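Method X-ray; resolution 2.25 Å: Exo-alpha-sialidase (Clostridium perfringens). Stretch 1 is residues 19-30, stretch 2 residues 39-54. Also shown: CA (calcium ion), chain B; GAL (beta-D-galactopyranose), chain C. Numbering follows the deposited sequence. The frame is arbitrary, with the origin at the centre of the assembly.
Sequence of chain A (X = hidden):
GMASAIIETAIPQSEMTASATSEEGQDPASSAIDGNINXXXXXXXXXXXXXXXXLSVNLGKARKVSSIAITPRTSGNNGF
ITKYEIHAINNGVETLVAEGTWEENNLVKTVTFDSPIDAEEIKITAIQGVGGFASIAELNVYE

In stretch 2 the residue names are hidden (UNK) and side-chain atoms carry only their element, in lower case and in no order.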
# COMPACT_ATOMS: atom_id res chain seq x y z
N SER A 19 6.79 -3.39 5.50
CA SER A 19 7.00 -2.75 6.79
C SER A 19 5.86 -1.76 7.00
O SER A 19 5.40 -1.16 6.04
CB SER A 19 8.34 -2.01 6.77
OG SER A 19 8.70 -1.60 8.08
N ALA A 20 5.42 -1.59 8.24
CA ALA A 20 4.42 -0.57 8.56
C ALA A 20 4.67 0.12 9.90
O ALA A 20 5.29 -0.46 10.79
CB ALA A 20 3.03 -1.17 8.53
N THR A 21 4.18 1.34 10.03
CA THR A 21 4.39 2.15 11.23
C THR A 21 3.40 1.75 12.33
O THR A 21 3.60 2.05 13.51
CB THR A 21 4.22 3.66 10.91
OG1 THR A 21 2.92 3.88 10.33
CG2 THR A 21 5.29 4.13 9.96
N SER A 22 2.33 1.07 11.90
CA SER A 22 1.32 0.50 12.80
C SER A 22 0.77 -0.78 12.20
O SER A 22 0.41 -0.83 11.01
CB SER A 22 0.17 1.47 13.02
OG SER A 22 -0.78 0.92 13.92
N GLU A 23 0.73 -1.83 13.02
CA GLU A 23 0.18 -3.11 12.59
C GLU A 23 -0.38 -3.91 13.75
O GLU A 23 0.25 -4.04 14.81
CB GLU A 23 1.19 -3.93 11.75
CG GLU A 23 2.51 -4.32 12.43
CD GLU A 23 3.68 -4.44 11.45
OE1 GLU A 23 3.59 -5.22 10.48
OE2 GLU A 23 4.72 -3.78 11.67
N GLU A 24 -1.60 -4.39 13.55
CA GLU A 24 -2.20 -5.37 14.44
C GLU A 24 -1.41 -6.65 14.31
O GLU A 24 -0.99 -7.01 13.20
CB GLU A 24 -3.67 -5.60 14.06
CG GLU A 24 -4.43 -6.56 14.97
CD GLU A 24 -4.41 -6.15 16.44
OE1 GLU A 24 -4.62 -4.96 16.76
OE2 GLU A 24 -4.21 -7.05 17.29
N GLY A 25 -1.18 -7.33 15.43
CA GLY A 25 -0.41 -8.57 15.46
C GLY A 25 -0.88 -9.59 14.44
O GLY A 25 -0.08 -10.23 13.77
N GLN A 26 -2.20 -9.71 14.34
CA GLN A 26 -2.88 -10.58 13.38
C GLN A 26 -2.75 -10.09 11.92
O GLN A 26 -2.79 -10.89 10.99
CB GLN A 26 -4.36 -10.66 13.78
CG GLN A 26 -5.29 -11.31 12.79
CD GLN A 26 -6.72 -11.30 13.28
OE1 GLN A 26 -6.99 -11.49 14.48
NE2 GLN A 26 -7.66 -11.09 12.37
N ASP A 27 -2.60 -8.78 11.75
CA ASP A 27 -2.55 -8.14 10.44
C ASP A 27 -1.23 -7.42 10.19
O ASP A 27 -1.20 -6.18 10.15
CB ASP A 27 -3.70 -7.12 10.32
CG ASP A 27 -5.06 -7.75 10.51
OD1 ASP A 27 -5.19 -8.97 10.29
OD2 ASP A 27 -6.00 -7.02 10.88
N PRO A 28 -0.12 -8.17 10.02
CA PRO A 28 1.18 -7.52 9.81
C PRO A 28 1.34 -6.96 8.39
O PRO A 28 0.60 -7.35 7.49
CB PRO A 28 2.17 -8.66 10.03
CG PRO A 28 1.43 -9.89 9.63
CD PRO A 28 -0.01 -9.64 10.00
N ALA A 29 2.30 -6.06 8.22
CA ALA A 29 2.63 -5.51 6.90
C ALA A 29 2.82 -6.56 5.80
O ALA A 29 2.44 -6.33 4.65
CB ALA A 29 3.86 -4.65 7.01
N SER A 30 3.41 -7.70 6.16
CA SER A 30 3.73 -8.79 5.23
C SER A 30 2.48 -9.44 4.62
O SER A 30 2.55 -10.05 3.55
CB SER A 30 4.55 -9.86 5.95
OG SER A 30 3.82 -10.45 7.02
N UNK A 39 -6.06 -12.22 3.73
CA UNK A 39 -5.17 -11.66 4.75
C UNK A 39 -4.87 -10.20 4.40
O UNK A 39 -4.60 -9.88 3.24
c UNK A 39 -3.82 -12.39 4.79
c UNK A 39 -4.01 -13.87 5.12
o UNK A 39 -3.18 -12.26 3.52
N UNK A 40 -4.87 -9.34 5.42
CA UNK A 40 -4.60 -7.91 5.23
C UNK A 40 -3.55 -7.34 6.17
O UNK A 40 -3.29 -7.91 7.24
s UNK A 40 -8.06 -6.35 6.88
c UNK A 40 -6.45 -7.13 6.82
c UNK A 40 -5.89 -7.12 5.41
c UNK A 40 -9.10 -7.77 6.53
N UNK A 41 -2.95 -6.22 5.76
CA UNK A 41 -2.28 -5.33 6.68
C UNK A 41 -3.36 -4.42 7.26
O UNK A 41 -4.24 -3.97 6.55
c UNK A 41 -1.20 -4.47 5.99
c UNK A 41 -0.50 -1.16 7.65
c UNK A 41 -0.55 0.24 7.71
c UNK A 41 -1.65 -1.20 5.51
c UNK A 41 -1.16 0.89 6.67
c UNK A 41 -0.13 -3.33 8.04
c UNK A 41 -0.79 -3.29 6.83
c UNK A 41 -1.71 0.18 5.57
c UNK A 41 -1.04 -1.89 6.56
n UNK A 41 0.04 -2.06 8.53
N UNK A 42 -3.28 -4.17 8.56
CA UNK A 42 -4.27 -3.35 9.23
C UNK A 42 -3.56 -2.72 10.42
O UNK A 42 -2.76 -3.38 11.10
c UNK A 42 -7.93 -2.11 11.26
n UNK A 42 -6.70 -2.56 11.10
c UNK A 42 -7.96 -3.60 9.65
c UNK A 42 -5.44 -4.23 9.68
n UNK A 42 -8.71 -2.72 10.39
c UNK A 42 -6.68 -3.49 10.08
N UNK A 43 -3.83 -1.43 10.66
CA UNK A 43 -3.28 -0.75 11.83
C UNK A 43 -3.89 -1.37 13.09
O UNK A 43 -4.84 -2.15 12.99
c UNK A 43 -2.78 1.37 10.53
c UNK A 43 -3.51 0.77 11.76
o UNK A 43 -4.91 1.05 11.67
N UNK A 44 -3.35 -1.05 14.26
CA UNK A 44 -3.81 -1.76 15.46
C UNK A 44 -5.24 -1.45 15.86
O UNK A 44 -5.64 -0.29 15.97
c UNK A 44 -2.37 -0.32 17.07
n UNK A 44 0.87 -1.44 18.93
c UNK A 44 -0.14 -1.33 17.84
c UNK A 44 -1.33 -0.45 18.22
c UNK A 44 -2.82 -1.69 16.64
N UNK A 45 -5.99 -2.53 16.06
CA UNK A 45 -7.43 -2.49 16.25
C UNK A 45 -7.90 -1.59 17.40
O UNK A 45 -9.00 -1.05 17.34
c UNK A 45 -9.34 -8.30 15.74
c UNK A 45 -8.23 -8.04 13.61
n UNK A 45 -7.20 -5.76 13.33
c UNK A 45 -8.95 -8.80 14.49
c UNK A 45 -7.79 -4.85 15.31
c UNK A 45 -9.02 -7.00 16.13
c UNK A 45 -7.95 -3.90 16.48
c UNK A 45 -8.28 -6.20 15.25
c UNK A 45 -7.14 -4.63 14.12
c UNK A 45 -7.90 -6.73 14.00
N UNK A 46 -7.05 -1.42 18.42
CA UNK A 46 -7.42 -0.60 19.59
C UNK A 46 -7.38 0.91 19.35
O UNK A 46 -7.64 1.70 20.26
n UNK A 46 -4.72 0.12 19.82
c UNK A 46 -6.64 -0.99 20.86
c UNK A 46 -5.13 -0.71 20.77
o UNK A 46 -4.36 -1.23 21.58
N UNK A 47 -7.05 1.30 18.11
CA UNK A 47 -7.09 2.69 17.67
C UNK A 47 -6.05 3.61 18.28
O UNK A 47 -6.22 4.83 18.28
N UNK A 48 -4.96 3.03 18.79
CA UNK A 48 -3.96 3.81 19.54
C UNK A 48 -3.04 4.57 18.62
O UNK A 48 -2.49 5.59 18.99
c UNK A 48 -3.14 2.91 20.47
o UNK A 48 -2.55 1.84 19.76
N UNK A 49 -2.88 4.04 17.41
CA UNK A 49 -2.03 4.66 16.41
C UNK A 49 -2.89 5.46 15.43
O UNK A 49 -3.26 4.96 14.36
c UNK A 49 -0.18 2.94 16.63
o UNK A 49 0.32 3.62 17.55
c UNK A 49 -1.19 3.59 15.71
o UNK A 49 0.12 1.74 16.44
N UNK A 50 -3.22 6.69 15.81
CA UNK A 50 -4.00 7.59 14.97
C UNK A 50 -3.32 7.88 13.63
O UNK A 50 -2.09 7.93 13.55
c UNK A 50 -4.28 8.89 15.72
N UNK A 51 -4.12 8.07 12.58
CA UNK A 51 -3.60 8.41 11.24
C UNK A 51 -2.97 9.81 11.21
O UNK A 51 -3.32 10.66 12.04
c UNK A 51 -4.55 5.82 9.55
c UNK A 51 -4.71 8.29 10.18
c UNK A 51 -5.45 6.94 10.08
c UNK A 51 -6.71 7.07 9.24
N UNK A 52 -2.03 10.06 10.27
CA UNK A 52 -1.49 9.14 9.26
C UNK A 52 -0.63 7.99 9.78
O UNK A 52 0.15 8.15 10.72
c UNK A 52 -1.44 11.41 10.16
c UNK A 52 -0.33 11.23 9.17
c UNK A 52 -0.66 10.06 8.35
N UNK A 53 -0.82 6.83 9.16
CA UNK A 53 0.08 5.69 9.31
C UNK A 53 0.37 5.22 7.89
O UNK A 53 -0.37 5.56 6.97
n UNK A 53 0.12 6.11 13.42
o UNK A 53 1.34 4.57 12.32
c UNK A 53 0.28 5.19 12.47
c UNK A 53 -0.57 4.56 10.13
c UNK A 53 -0.93 4.94 11.58
N UNK A 54 1.45 4.45 7.72
CA UNK A 54 1.91 4.10 6.38
C UNK A 54 2.38 2.66 6.27
O UNK A 54 2.69 2.03 7.27
o UNK A 54 4.17 4.86 6.77
c UNK A 54 3.03 5.05 5.95
CA CA B . -2.95 -10.50 1.67
C1 GAL C . -13.09 -5.75 13.48
C2 GAL C . -12.51 -6.06 12.10
C3 GAL C . -10.98 -5.93 12.12
C4 GAL C . -10.52 -4.62 12.77
C5 GAL C . -11.22 -4.39 14.10
C6 GAL C . -10.86 -3.02 14.67
O1 GAL C . -14.49 -5.69 13.36
O2 GAL C . -12.90 -7.36 11.69
O3 GAL C . -10.50 -5.95 10.79
O4 GAL C . -10.79 -3.53 11.92
O5 GAL C . -12.63 -4.49 13.94
O6 GAL C . -11.21 -2.96 16.03
O HOH W 1 -4.67 -3.39 19.11
O HOH W 2 -4.71 -10.57 8.11

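Position 39 has a carbon bearing one oxygen and one carbon: T39. It misses stretch 1; its O and OG1 bind calcium at 2.4 and 2.6 Å. At position 40 an unbranched chain of two carbons, a sulfur and a carbon is M40, whose slim chain passes beside D27.

Position 41 carries one carbon, then fused five- and six-membered rings with one nitrogen, which is W41. The large ring fills buried space beside CB of A20, while NE1, at its edge, donates to O of S22 at 2.8 Å. Position 42, one carbon and a five-membered ring of three carbons and two nitrogens, is H42. Its CB touches OD2 of D27 at 3.1 Å, its ND1 donates to O of position 43 at 2.7 Å, and its NE2 lies 2.7 Å from O4 of the galactose.

Position 43 repeats the carbon with one oxygen and one carbon: T43. Its CB is 3.5 Å from OG of S22, and its buried OG1 is hydrogen-bonded elsewhere in the structure. Position 44 has four carbons in a row ending in nitrogen, K44; the long chain lets its amine lead away, but CG passes 3.7 Å from OG of S22.

Position 45 again has fused rings with one nitrogen, W45. CG of E24 sits over one face and the sugar over the opposite one, while NE1 donates to OD2 of D27 at 3.0 Å. Position 46, two carbons with one oxygen and one nitrogen on the second, is N46, exposed in the turn. Position 47 has no side chain and a positive phi, which favours G47, the last residue of the type I turn.

Position 48, a carbon and an oxygen, is S48, free of stretch 1. At 49, two carbons with two oxygens on the second give D49, whose OD2 accepts from OG of S22 at 2.8 Å. Position 50 has one carbon, A50; position 51 has four, forked at the second, L51; position 52 closes three onto its own nitrogen after a cis peptide bond, P52. None touches stretch 1, which therefore does not constrain the choice.

Position 53 has three carbons, the third bearing oxygen and nitrogen: Q53. OE1 accepts from OG1 of T21 at 2.6 Å, and NE2 donates to O of A50 at 2.9 Å. Position 54, a carbon and an oxygen, is S54, buried, with OG 3.5 Å from CG2 of T21 and N donating to OG1 of T21 at 3.0 Å.

The contact joins backbone pairing to side-chain capture. N of E24 donates to O of H42 at 2.9 Å, and N of T21 to O of S54 at 3.2 Å; OE1 of E24 accepts from N of W45 at 2.9 Å, tying down the turn that contains W45, the tryptophan whose ring meets the sugar.

Stretch 2 39-54: TMWHTKWNGSDALPQS
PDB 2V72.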